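Local coordinates for structural protein VP1 (Trichodysplasia spinulosa-associated polyomavirus, PDB 4U60) that forms the pentameric building block of the viral coat and binds sialylated glycans such as the GM1 oligosaccharide, at residues Thr24-Leu29 against Tyr268-Leu273. Numbering follows the deposited sequence.
Sequences TIELYL and YFNILL
Phe269 pairs with Leu27 where segment 24-29 of strand 12-29 runs antiparallel beside segment 268-273 of strand 260-279, the segment axes 4.7 Å apart at closest approach. Leu27 N gives its hydrogen to Phe269 O (3.0 Å), and Phe269 N returns one to Leu27 O (2.9 Å). The other hydrogen-bonded pair, Ile25-Ile271, repeats the exchange. On the face that carries Leu27, the Phe269 ring turns its edge to Leu27 O. Leu27 CG sits between its own N and carbonyl carbon (chi1 73°), and its CD2 methyl packs on Phe269 CB at 3.8 Å; Leu29 CD1 comes to ring atom CE1. Ile25, Leu27 and Leu29 of this apolar face meet strand 69-74, and Phe269, Ile271 and Leu29 meet strand 241-254, as in the core of a jelly-roll.

On the other face Thr24 lays CG2 on Leu272 CD1 (3.7 Å), while its CA makes a CA-H...O contact with Ile271 O. Glu26, paired with Asn270, reaches diagonally to Tyr268, with CG anti to the backbone N (chi1 -176°) and the chain extended. Tyr268 OH donates to Glu26 OE1, though the modelled 2.4 Å is doubtful, probably refined too close. The carboxylate is turned 60° from the ring plane. Pro195 and Ser196 of a neighbouring subunit pack on Tyr268 and Glu26, respectively. The backbone ladder thus fixes the register and sets this polar pair at a subunit interface.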
loop_
_atom_site.group_PDB
_atom_site.type_symbol
_atom_site.label_atom_id
_atom_site.label_comp_id
_atom_site.label_asym_id
_atom_site.label_seq_id
_atom_site.Cartn_x
_atom_site.Cartn_y
_atom_site.Cartn_z
ATOM N N THR C 24 -21.920 1.804 -28.237
ATOM C CA THR C 24 -21.090 2.373 -27.197
ATOM C C THR C 24 -21.569 3.779 -26.919
ATOM O O THR C 24 -22.057 4.478 -27.821
ATOM C CB THR C 24 -19.612 2.407 -27.595
ATOM O OG1 THR C 24 -19.458 3.256 -28.729
ATOM C CG2 THR C 24 -19.110 1.017 -27.946
ATOM N N ILE C 25 -21.434 4.182 -25.665
ATOM C CA ILE C 25 -21.781 5.519 -25.240
ATOM C C ILE C 25 -20.528 6.109 -24.609
ATOM O O ILE C 25 -19.917 5.498 -23.728
ATOM C CB ILE C 25 -22.910 5.488 -24.183
ATOM C CG1 ILE C 25 -24.224 5.032 -24.824
ATOM C CG2 ILE C 25 -23.060 6.842 -23.479
ATOM C CD1 ILE C 25 -24.776 5.973 -25.869
ATOM N N GLU C 26 -20.170 7.299 -25.050
ATOM C CA GLU C 26 -19.040 8.005 -24.506
ATOM C C GLU C 26 -19.535 9.333 -23.957
ATOM O O GLU C 26 -20.326 10.028 -24.592
ATOM C CB GLU C 26 -18.028 8.195 -25.631
ATOM C CG GLU C 26 -16.740 8.841 -25.235
ATOM C CD GLU C 26 -15.804 8.958 -26.422
ATOM O OE1 GLU C 26 -14.678 8.441 -26.342
ATOM O OE2 GLU C 26 -16.184 9.556 -27.450
ATOM N N LEU C 27 -19.091 9.677 -22.761
ATOM C CA LEU C 27 -19.455 10.957 -22.166
ATOM C C LEU C 27 -18.450 11.347 -21.121
ATOM O O LEU C 27 -17.623 10.540 -20.708
ATOM C CB LEU C 27 -20.837 10.895 -21.524
ATOM C CG LEU C 27 -20.917 10.106 -20.220
ATOM C CD1 LEU C 27 -21.956 10.657 -19.256
ATOM C CD2 LEU C 27 -21.229 8.643 -20.533
ATOM N N TYR C 28 -18.517 12.600 -20.700
ATOM C CA TYR C 28 -17.799 13.043 -19.509
ATOM C C TYR C 28 -18.777 13.793 -18.622
ATOM O O TYR C 28 -19.816 14.308 -19.096
ATOM C CB TYR C 28 -16.575 13.924 -19.870
ATOM C CG TYR C 28 -16.961 15.215 -20.571
ATOM C CD1 TYR C 28 -17.275 16.363 -19.845
ATOM C CD2 TYR C 28 -17.072 15.268 -21.947
ATOM C CE1 TYR C 28 -17.669 17.536 -20.488
ATOM C CE2 TYR C 28 -17.470 16.430 -22.601
ATOM C CZ TYR C 28 -17.776 17.564 -21.859
ATOM O OH TYR C 28 -18.173 18.710 -22.525
ATOM N N LEU C 29 -18.461 13.831 -17.334
ATOM C CA LEU C 29 -19.186 14.645 -16.380
ATOM C C LEU C 29 -18.222 15.592 -15.684
ATOM O O LEU C 29 -17.219 15.165 -15.119
ATOM C CB LEU C 29 -19.888 13.770 -15.339
ATOM C CG LEU C 29 -21.020 12.895 -15.892
ATOM C CD1 LEU C 29 -21.492 11.941 -14.808
ATOM C CD2 LEU C 29 -22.179 13.732 -16.423
ATOM N N TYR C 268 -14.387 10.747 -17.251
ATOM C CA TYR C 268 -14.750 10.256 -18.568
ATOM C C TYR C 268 -15.259 8.828 -18.480
ATOM O O TYR C 268 -14.803 8.058 -17.640
ATOM C CB TYR C 268 -13.497 10.292 -19.438
ATOM C CG TYR C 268 -13.625 9.521 -20.727
ATOM C CD1 TYR C 268 -14.162 10.119 -21.861
ATOM C CD2 TYR C 268 -13.206 8.199 -20.811
ATOM C CE1 TYR C 268 -14.285 9.413 -23.065
ATOM C CE2 TYR C 268 -13.316 7.490 -22.001
ATOM C CZ TYR C 268 -13.845 8.105 -23.125
ATOM O OH TYR C 268 -13.946 7.409 -24.311
ATOM N N PHE C 269 -16.191 8.476 -19.361
ATOM C CA PHE C 269 -16.752 7.138 -19.433
ATOM C C PHE C 269 -16.891 6.679 -20.873
ATOM O O PHE C 269 -17.340 7.440 -21.724
ATOM C CB PHE C 269 -18.167 7.084 -18.835
ATOM C CG PHE C 269 -18.288 7.588 -17.426
ATOM C CD1 PHE C 269 -18.450 8.946 -17.180
ATOM C CD2 PHE C 269 -18.331 6.700 -16.347
ATOM C CE1 PHE C 269 -18.631 9.422 -15.894
ATOM C CE2 PHE C 269 -18.487 7.193 -15.051
ATOM C CZ PHE C 269 -18.629 8.553 -14.853
ATOM N N ASN C 270 -16.554 5.419 -21.110
ATOM C CA ASN C 270 -16.852 4.746 -22.369
ATOM C C ASN C 270 -17.510 3.426 -22.015
ATOM O O ASN C 270 -16.869 2.528 -21.474
ATOM C CB ASN C 270 -15.585 4.529 -23.207
ATOM C CG ASN C 270 -15.881 3.957 -24.590
ATOM O OD1 ASN C 270 -15.805 4.661 -25.599
ATOM N ND2 ASN C 270 -16.220 2.679 -24.641
ATOM N N ILE C 271 -18.798 3.330 -22.304
ATOM C CA ILE C 271 -19.613 2.206 -21.882
ATOM C C ILE C 271 -20.045 1.382 -23.092
ATOM O O ILE C 271 -20.565 1.916 -24.070
ATOM C CB ILE C 271 -20.849 2.702 -21.100
ATOM C CG1 ILE C 271 -20.391 3.475 -19.862
ATOM C CG2 ILE C 271 -21.750 1.538 -20.742
ATOM C CD1 ILE C 271 -21.420 4.403 -19.280
ATOM N N LEU C 272 -19.798 0.083 -23.016
ATOM C CA LEU C 272 -20.196 -0.862 -24.049
ATOM C C LEU C 272 -21.518 -1.475 -23.660
ATOM O O LEU C 272 -21.658 -1.939 -22.535
ATOM C CB LEU C 272 -19.133 -1.950 -24.173
ATOM C CG LEU C 272 -19.409 -3.034 -25.203
ATOM C CD1 LEU C 272 -19.248 -2.467 -26.598
ATOM C CD2 LEU C 272 -18.482 -4.224 -24.986
ATOM N N LEU C 273 -22.484 -1.476 -24.585
ATOM C CA LEU C 273 -23.805 -2.076 -24.334
ATOM C C LEU C 273 -24.169 -3.045 -25.427
ATOM O O LEU C 273 -23.702 -2.921 -26.573
ATOM C CB LEU C 273 -24.910 -1.025 -24.230
ATOM C CG LEU C 273 -24.679 0.041 -23.160
ATOM C CD1 LEU C 273 -24.172 1.310 -23.827
ATOM C CD2 LEU C 273 -25.933 0.349 -22.377
#